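Local coordinates for 4'-phospho-dehydrooxetanocin synthase (Bacillus megaterium, PDB 5UL3), which catalyses the cobalamin- and S-adenosylmethionine-dependent radical ring contraction of dAMP to an oxetane aldehyde, a step in the biosynthesis of the nucleoside analogue oxetanocin A, at residues A[141-146]-A[243-248]; A[210-215]-A[249-254]. All coordinates share one frame; numbering follows the deposited sequence. Where two conformers were deposited one is given.

Interaction 1: residues A[141-146]-A[243-248]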
ATOM      1  N   GLY A 141      -9.952  -5.759   6.251  1.00 20.11           N
ATOM      2  CA  GLY A 141      -9.736  -5.927   7.685  1.00 22.28           C
ATOM      3  C   GLY A 141     -10.278  -4.780   8.521  1.00 23.34           C
ATOM      4  O   GLY A 141     -10.781  -4.992   9.629  1.00 21.54           O
ATOM      5  N   THR A 142     -10.155  -3.539   8.022  1.00 22.03           N
ATOM      6  CA  THR A 142     -10.698  -2.419   8.780  1.00 17.77           C
ATOM      7  C   THR A 142     -12.206  -2.277   8.613  1.00 19.35           C
ATOM      8  O   THR A 142     -12.870  -1.765   9.520  1.00 23.20           O
ATOM      9  CB  THR A 142     -10.020  -1.095   8.379  1.00 22.64           C
ATOM     10  OG1 THR A 142     -10.303  -0.819   7.002  1.00 23.80           O
ATOM     11  CG2 THR A 142      -8.512  -1.199   8.557  1.00 24.55           C
ATOM     12  N   LEU A 143     -12.766  -2.681   7.477  1.00 19.89           N
ATOM     13  CA  LEU A 143     -14.225  -2.713   7.381  1.00 18.13           C
ATOM     14  C   LEU A 143     -14.800  -3.703   8.385  1.00 18.70           C
ATOM     15  O   LEU A 143     -15.774  -3.405   9.085  1.00 20.10           O
ATOM     16  CB  LEU A 143     -14.655  -3.071   5.968  1.00 20.59           C
ATOM     17  CG  LEU A 143     -14.217  -2.075   4.908  1.00 21.55           C
ATOM     18  CD1 LEU A 143     -14.640  -2.582   3.508  1.00 22.23           C
ATOM     19  CD2 LEU A 143     -14.838  -0.703   5.260  1.00 23.00           C
ATOM     20  N   SER A 144     -14.188  -4.886   8.472  1.00 21.80           N
ATOM     21  CA  SER A 144     -14.602  -5.878   9.465  1.00 19.14           C
ATOM     22  C   SER A 144     -14.509  -5.328  10.876  1.00 20.25           C
ATOM     23  O   SER A 144     -15.464  -5.433  11.664  1.00 23.58           O
ATOM     24  CB  SER A 144     -13.732  -7.140   9.321  1.00 20.96           C
ATOM     25  OG  SER A 144     -13.976  -8.057  10.377  1.00 25.39           O
ATOM     26  N   SER A 145     -13.352  -4.770  11.245  1.00 21.78           N
ATOM     27  CA  SER A 145     -13.196  -4.369  12.641  1.00 19.73           C
ATOM     28  C   SER A 145     -14.105  -3.197  13.005  1.00 21.48           C
ATOM     29  O   SER A 145     -14.600  -3.131  14.144  1.00 20.53           O
ATOM     30  CB  SER A 145     -11.738  -4.046  12.951  1.00 20.38           C
ATOM     31  OG  SER A 145     -11.287  -2.886  12.234  1.00 18.74           O
ATOM     32  N   TYR A 146     -14.338  -2.285  12.064  1.00 20.83           N
ATOM     33  CA  TYR A 146     -15.308  -1.213  12.287  1.00 20.81           C
ATOM     34  C   TYR A 146     -16.695  -1.787  12.605  1.00 19.69           C
ATOM     35  O   TYR A 146     -17.334  -1.396  13.590  1.00 22.70           O
ATOM     36  CB  TYR A 146     -15.352  -0.291  11.058  1.00 18.87           C
ATOM     37  CG  TYR A 146     -16.532   0.657  11.113  1.00 20.82           C
ATOM     38  CD1 TYR A 146     -16.480   1.814  11.867  1.00 22.42           C
ATOM     39  CD2 TYR A 146     -17.728   0.331  10.477  1.00 23.29           C
ATOM     40  CE1 TYR A 146     -17.589   2.657  11.956  1.00 24.36           C
ATOM     41  CE2 TYR A 146     -18.835   1.151  10.569  1.00 22.57           C
ATOM     42  CZ  TYR A 146     -18.757   2.312  11.298  1.00 25.71           C
ATOM     43  OH  TYR A 146     -19.870   3.116  11.383  1.00 29.13           O
ATOM     44  N   TYR A 243     -18.859   3.626   6.659  1.00 22.33           N
ATOM     45  CA  TYR A 243     -20.218   4.143   6.797  1.00 20.58           C
ATOM     46  C   TYR A 243     -21.141   3.614   5.715  1.00 23.09           C
ATOM     47  O   TYR A 243     -22.346   3.488   5.944  1.00 23.92           O
ATOM     48  CB  TYR A 243     -20.218   5.670   6.756  1.00 22.95           C
ATOM     49  CG  TYR A 243     -19.508   6.331   7.905  1.00 26.08           C
ATOM     50  CD1 TYR A 243     -19.143   5.620   9.032  1.00 24.16           C
ATOM     51  CD2 TYR A 243     -19.207   7.691   7.854  1.00 24.66           C
ATOM     52  CE1 TYR A 243     -18.486   6.231  10.078  1.00 25.20           C
ATOM     53  CE2 TYR A 243     -18.552   8.308   8.891  1.00 27.61           C
ATOM     54  CZ  TYR A 243     -18.193   7.582   9.999  1.00 30.06           C
ATOM     55  OH  TYR A 243     -17.551   8.211  11.038  1.00 30.53           O
ATOM     56  N   THR A 244     -20.590   3.301   4.539  1.00 23.13           N
ATOM     57  CA  THR A 244     -21.362   2.635   3.501  1.00 22.99           C
ATOM     58  C   THR A 244     -21.938   1.319   4.021  1.00 27.05           C
ATOM     59  O   THR A 244     -23.138   1.055   3.885  1.00 22.46           O
ATOM     60  CB  THR A 244     -20.474   2.402   2.276  1.00 26.01           C
ATOM     61  OG1 THR A 244     -20.199   3.652   1.631  1.00 26.23           O
ATOM     62  CG2 THR A 244     -21.142   1.449   1.274  1.00 25.95           C
ATOM     63  N   LEU A 245     -21.096   0.493   4.641  1.00 22.79           N
ATOM     64  CA  LEU A 245     -21.582  -0.797   5.134  1.00 20.37           C
ATOM     65  C   LEU A 245     -22.544  -0.603   6.298  1.00 24.60           C
ATOM     66  O   LEU A 245     -23.579  -1.271   6.366  1.00 24.19           O
ATOM     67  CB  LEU A 245     -20.408  -1.705   5.522  1.00 20.73           C
ATOM     68  CG  LEU A 245     -19.580  -2.229   4.340  1.00 24.02           C
ATOM     69  CD1 LEU A 245     -18.328  -2.939   4.845  1.00 20.29           C
ATOM     70  CD2 LEU A 245     -20.416  -3.191   3.516  1.00 28.07           C
ATOM     71  N   ARG A 246     -22.237   0.332   7.203  1.00 22.36           N
ATOM     72  CA  ARG A 246     -23.193   0.698   8.247  1.00 24.85           C
ATOM     73  C   ARG A 246     -24.571   0.994   7.660  1.00 25.41           C
ATOM     74  O   ARG A 246     -25.602   0.548   8.189  1.00 21.41           O
ATOM     75  CB  ARG A 246     -22.679   1.927   9.011  1.00 24.09           C
ATOM     76  CG  ARG A 246     -23.657   2.472  10.037  1.00 22.77           C
ATOM     77  CD  ARG A 246     -23.317   3.938  10.372  1.00 24.79           C
ATOM     78  NE  ARG A 246     -23.533   4.828   9.237  1.00 25.12           N
ATOM     79  CZ  ARG A 246     -23.100   6.084   9.173  1.00 31.07           C
ATOM     80  NH1 ARG A 246     -22.423   6.610  10.183  1.00 31.76           N
ATOM     81  NH2 ARG A 246     -23.351   6.814   8.099  1.00 30.10           N
ATOM     82  N   ASP A 247     -24.608   1.760   6.575  1.00 25.39           N
ATOM     83  CA  ASP A 247     -25.889   2.201   6.031  1.00 28.78           C
ATOM     84  C   ASP A 247     -26.568   1.112   5.210  1.00 23.57           C
ATOM     85  O   ASP A 247     -27.800   1.054   5.180  1.00 27.04           O
ATOM     86  CB  ASP A 247     -25.702   3.480   5.199  1.00 25.31           C
ATOM     87  CG  ASP A 247     -25.525   4.715   6.071  1.00 25.98           C
ATOM     88  OD1 ASP A 247     -25.580   4.602   7.306  1.00 25.96           O
ATOM     89  OD2 ASP A 247     -25.332   5.823   5.510  1.00 26.88           O
ATOM     90  N   LEU A 248     -25.796   0.228   4.565  1.00 24.90           N
ATOM     91  CA  LEU A 248     -26.413  -0.924   3.907  1.00 25.56           C
ATOM     92  C   LEU A 248     -27.090  -1.836   4.920  1.00 26.28           C
ATOM     93  O   LEU A 248     -28.132  -2.433   4.624  1.00 27.21           O
ATOM     94  CB  LEU A 248     -25.369  -1.705   3.119  1.00 23.47           C
ATOM     95  CG  LEU A 248     -24.827  -0.991   1.879  1.00 28.04           C
ATOM     96  CD1 LEU A 248     -23.777  -1.857   1.230  1.00 24.08           C
ATOM     97  CD2 LEU A 248     -25.964  -0.704   0.917  1.00 28.91           C
TER
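Tyr146 reaches from helix 138-149 across to Tyr243 and Arg246 on helix 242-252, while one turn back Leu143 meets Leu245. The two helices lie side by side in the Rossmann fold that houses cobalamin, their segments inclined at 48° with a closest axial approach of 10.3 Å, a separation that leaves the contact to side chains. Tyr146 has the largest share of it. A chi1 of 168° carries its ring away from its own backbone N and out across the gap, and the hydroxyl oxygen leads: Tyr146 OH arrives at the edge of the Tyr243 ring, close to that ring's plane, 3.5 Å from Tyr243 CD1. The long directions of the two tyrosine side chains are roughly perpendicular. On the other helix Tyr243 starts off pointing away, and it is the ring that swings back to meet its partner; the Tyr243 hydroxyl is hydrogen-bonded to Glu286 and to the backbone N of Asn282, which should limit movement of the ring.

The same Tyr146 oxygen also touches the aliphatic part of Arg246, 3.7 Å from Arg246 CD. The arginine chain then bends at chi3 (67°), laying NH1 over one face of the Tyr243 ring, toward its rim. In a salt bridge the adjacent Asp247 takes the NE side of the guanidinium, Arg246 NE lying 2.8 Å from Asp247 OD1 and meeting it from above the carboxylate plane.

Closer to the ligand, Leu143 packs against Leu245. Leu143 touches cobalamin as well, so this apolar pair joins the pocket wall to the second helix. A single methyl, Leu245 CD1, makes the contact, sitting 3.8 Å from Leu143 CB and 3.9 Å from Leu143 CD1.

Interaction 2: residues A[210-215]-A[249-254]. With EDO (1,2-ethanediol), chain R.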
ATOM      1  N   SER A 210     -29.208 -14.957  -1.099  0.50 32.96           N
ATOM      2  CA  SER A 210     -29.991 -13.725  -1.189  0.50 31.04           C
ATOM      3  C   SER A 210     -29.231 -12.647  -0.430  0.50 27.11           C
ATOM      4  O   SER A 210     -29.155 -12.687   0.800  0.50 30.23           O
ATOM      5  CB  SER A 210     -31.407 -13.913  -0.642  0.50 33.79           C
ATOM      6  OG  SER A 210     -32.116 -14.865  -1.428  0.50 34.60           O
ATOM      7  N   SER A 211     -28.658 -11.701  -1.166  1.00 30.52           N
ATOM      8  CA  SER A 211     -27.740 -10.735  -0.581  1.00 28.92           C
ATOM      9  C   SER A 211     -27.774  -9.429  -1.358  1.00 26.09           C
ATOM     10  O   SER A 211     -27.939  -9.408  -2.584  1.00 29.57           O
ATOM     11  CB  SER A 211     -26.298 -11.268  -0.561  1.00 28.37           C
ATOM     12  OG  SER A 211     -26.207 -12.576  -0.023  1.00 38.85           O
ATOM     13  N   ILE A 212     -27.607  -8.337  -0.612  1.00 28.16           N
ATOM     14  CA  ILE A 212     -27.135  -7.090  -1.197  1.00 26.58           C
ATOM     15  C   ILE A 212     -25.694  -7.288  -1.640  1.00 26.55           C
ATOM     16  O   ILE A 212     -24.858  -7.766  -0.861  1.00 28.10           O
ATOM     17  CB  ILE A 212     -27.227  -5.956  -0.163  1.00 24.27           C
ATOM     18  CG1 ILE A 212     -28.670  -5.749   0.293  1.00 30.05           C
ATOM     19  CG2 ILE A 212     -26.609  -4.653  -0.737  1.00 27.92           C
ATOM     20  CD1 ILE A 212     -28.772  -4.787   1.477  1.00 31.76           C
ATOM     21  N   ILE A 213     -25.394  -6.936  -2.890  1.00 26.38           N
ATOM     22  CA  ILE A 213     -24.056  -7.091  -3.454  1.00 25.73           C
ATOM     23  C   ILE A 213     -23.439  -5.708  -3.606  1.00 30.13           C
ATOM     24  O   ILE A 213     -24.067  -4.803  -4.170  1.00 29.17           O
ATOM     25  CB  ILE A 213     -24.092  -7.808  -4.813  1.00 28.24           C
ATOM     26  CG1 ILE A 213     -24.923  -9.090  -4.719  1.00 24.97           C
ATOM     27  CG2 ILE A 213     -22.683  -8.137  -5.275  1.00 30.57           C
ATOM     28  CD1 ILE A 213     -24.368 -10.096  -3.735  1.00 25.32           C
ATOM     29  N   THR A 214     -22.211  -5.545  -3.121  1.00 24.94           N
ATOM     30  CA  THR A 214     -21.503  -4.283  -3.290  1.00 27.56           C
ATOM     31  C   THR A 214     -20.049  -4.563  -3.660  1.00 26.42           C
ATOM     32  O   THR A 214     -19.499  -5.614  -3.328  1.00 25.63           O
ATOM     33  CB  THR A 214     -21.623  -3.401  -2.017  1.00 27.18           C
ATOM     34  OG1 THR A 214     -20.915  -2.165  -2.205  1.00 25.73           O
ATOM     35  CG2 THR A 214     -21.084  -4.096  -0.774  1.00 24.65           C
ATOM     36  N   VAL A 215     -19.429  -3.631  -4.390  1.00 25.23           N
ATOM     37  CA  VAL A 215     -17.998  -3.715  -4.659  1.00 24.46           C
ATOM     38  C   VAL A 215     -17.397  -2.384  -4.240  1.00 27.77           C
ATOM     39  O   VAL A 215     -18.065  -1.346  -4.275  1.00 28.44           O
ATOM     40  CB  VAL A 215     -17.642  -4.018  -6.132  1.00 27.79           C
ATOM     41  CG1 VAL A 215     -18.024  -5.481  -6.521  1.00 27.74           C
ATOM     42  CG2 VAL A 215     -18.290  -3.002  -7.065  1.00 27.36           C
ATOM     43  N   ILE A 249     -26.514  -1.940   6.116  1.00 22.09           N
ATOM     44  CA  ILE A 249     -27.125  -2.714   7.194  1.00 22.03           C
ATOM     45  C   ILE A 249     -28.421  -2.051   7.636  1.00 28.43           C
ATOM     46  O   ILE A 249     -29.441  -2.718   7.834  1.00 27.16           O
ATOM     47  CB  ILE A 249     -26.128  -2.869   8.353  1.00 22.16           C
ATOM     48  CG1 ILE A 249     -24.981  -3.809   7.946  1.00 24.21           C
ATOM     49  CG2 ILE A 249     -26.808  -3.357   9.629  1.00 26.33           C
ATOM     50  CD1 ILE A 249     -23.792  -3.752   8.891  1.00 25.71           C
ATOM     51  N   LYS A 250     -28.412  -0.724   7.780  1.00 25.93           N
ATOM     52  CA  LYS A 250     -29.667  -0.034   8.063  1.00 26.00           C
ATOM     53  C   LYS A 250     -30.682  -0.261   6.945  1.00 29.23           C
ATOM     54  O   LYS A 250     -31.870  -0.483   7.214  1.00 34.14           O
ATOM     55  CB  LYS A 250     -29.416   1.463   8.276  1.00 26.65           C
ATOM     56  CG  LYS A 250     -28.582   1.757   9.510  1.00 30.02           C
ATOM     57  CD  LYS A 250     -28.122   3.226   9.514  1.00 37.92           C
ATOM     58  CE  LYS A 250     -29.052   4.118  10.301  1.00 52.50           C
ATOM     59  NZ  LYS A 250     -28.575   4.255  11.712  1.00 71.60           N
ATOM     60  N   MET A 251     -30.242  -0.207   5.684  1.00 25.10           N
ATOM     61  CA  MET A 251     -31.182  -0.425   4.587  1.00 28.16           C
ATOM     62  C   MET A 251     -31.759  -1.838   4.630  1.00 38.30           C
ATOM     63  O   MET A 251     -32.941  -2.043   4.326  1.00 29.91           O
ATOM     64  CB  MET A 251     -30.506  -0.165   3.247  1.00 32.18           C
ATOM     65  CG  MET A 251     -31.466  -0.211   2.078  1.00 33.10           C
ATOM     66  SD  MET A 251     -30.669   0.133   0.511  1.00 33.31           S
ATOM     67  CE  MET A 251     -29.754  -1.370   0.240  1.00 31.30           C
ATOM     68  N   LEU A 252     -30.934  -2.823   5.006  1.00 31.74           N
ATOM     69  CA  LEU A 252     -31.421  -4.184   5.214  1.00 34.68           C
ATOM     70  C   LEU A 252     -32.600  -4.220   6.166  1.00 33.69           C
ATOM     71  O   LEU A 252     -33.532  -5.011   5.980  1.00 36.63           O
ATOM     72  CB  LEU A 252     -30.313  -5.057   5.785  1.00 32.72           C
ATOM     73  CG  LEU A 252     -29.520  -5.989   4.905  1.00 48.12           C
ATOM     74  CD1 LEU A 252     -28.710  -6.859   5.861  1.00 37.57           C
ATOM     75  CD2 LEU A 252     -30.448  -6.809   4.006  1.00 41.34           C
ATOM     76  N   LYS A 253     -32.553  -3.397   7.217  1.00 27.68           N
ATOM     77  CA  LYS A 253     -33.579  -3.334   8.245  1.00 33.87           C
ATOM     78  C   LYS A 253     -34.684  -2.355   7.893  1.00 37.80           C
ATOM     79  O   LYS A 253     -35.530  -2.071   8.744  1.00 33.27           O
ATOM     80  CB  LYS A 253     -32.968  -2.928   9.582  1.00 34.08           C
ATOM     81  CG  LYS A 253     -31.963  -3.899  10.186  1.00 38.84           C
ATOM     82  CD  LYS A 253     -31.222  -3.180  11.318  1.00 45.82           C
ATOM     83  CE  LYS A 253     -30.833  -4.102  12.456  1.00 52.99           C
ATOM     84  NZ  LYS A 253     -29.574  -4.848  12.184  1.00 44.84           N
ATOM     85  N   LYS A 254     -34.661  -1.819   6.671  1.00 31.86           N
ATOM     86  CA  LYS A 254     -35.685  -0.902   6.166  1.00 33.51           C
ATOM     87  C   LYS A 254     -35.684   0.408   6.937  1.00 39.01           C
ATOM     88  O   LYS A 254     -36.701   1.107   6.996  1.00 39.63           O
ATOM     89  CB  LYS A 254     -37.074  -1.561   6.187  1.00 36.99           C
ATOM     90  CG  LYS A 254     -37.100  -2.931   5.489  1.00 38.93           C
ATOM     91  CD  LYS A 254     -38.518  -3.438   5.216  1.00 41.65           C
ATOM     92  CE  LYS A 254     -39.208  -3.849   6.487  1.00 36.52           C
ATOM     93  NZ  LYS A 254     -38.547  -5.030   7.121  1.00 30.85           N
TER
HETATM   94  C1  EDO R 817     -32.728  -3.773   0.326  1.00 58.86           C
HETATM   95  O1  EDO R 817     -32.757  -4.984   1.091  1.00 48.16           O
HETATM   96  C2  EDO R 817     -34.085  -3.084   0.437  1.00 66.81           C
HETATM   97  O2  EDO R 817     -34.561  -3.191   1.788  1.00 63.17           O
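Ile212 CD1 pushes into the last turn of helix 242-252, where it packs against Leu252 and Met251. The tight part is the leucine: Ile212 CD1 lies 3.6 Å from Leu252 CD2 and 3.7 Å from Leu252 CG, the two side chains running antiparallel alongside each other. Met251 closes in with its terminal methyl, Met251 CE standing 3.8 Å from Ile212 CD1. The methionine chain is extended until its last torsion, where a bend (chi3 73°) brings the methyl up to the isoleucine.

In the Rossmann fold the contact packs the start of strand 212-216, a member of the parallel part of the sheet, against the C-terminal end of the helix. There the helix finishes in a Schellman motif, with Lys254 at positive phi as the C-prime residue and Lys254 N bonded to Met251 O at 2.9 Å.

The outer side is much looser. All three touching residues remain partly exposed, and a 1,2-ethanediol, probably from the crystallisation liquor, lies beside Met251 and Leu252. Its carbon C1 approaches Met251 CE at 3.8 Å, and its O2 donates a hydrogen bond of 3.2 Å to Met251 O.

In the fold
Helix 242-252 serves both contacts: its first turns pair with helix 138-149 in interaction 1, and its last turn rests on strand 212-216 in interaction 2. The two centres are about 12 Å apart, and the contacts meet at Leu248, whose O lies 4.0 Å from Ile212 CD1 and whose CD1 lies 4.0 Å from Thr214 CG2. Interaction 1 is buried and borders the cofactor, the side chain of Leu143 being about 4 Å from cobalamin and next to the cob(II)alamin-binding Gly241. Interaction 2 faces the surface, with the Ile212 side chain about 9 Å from cobalamin, although Thr214, farther along the same strand, touches the ligand.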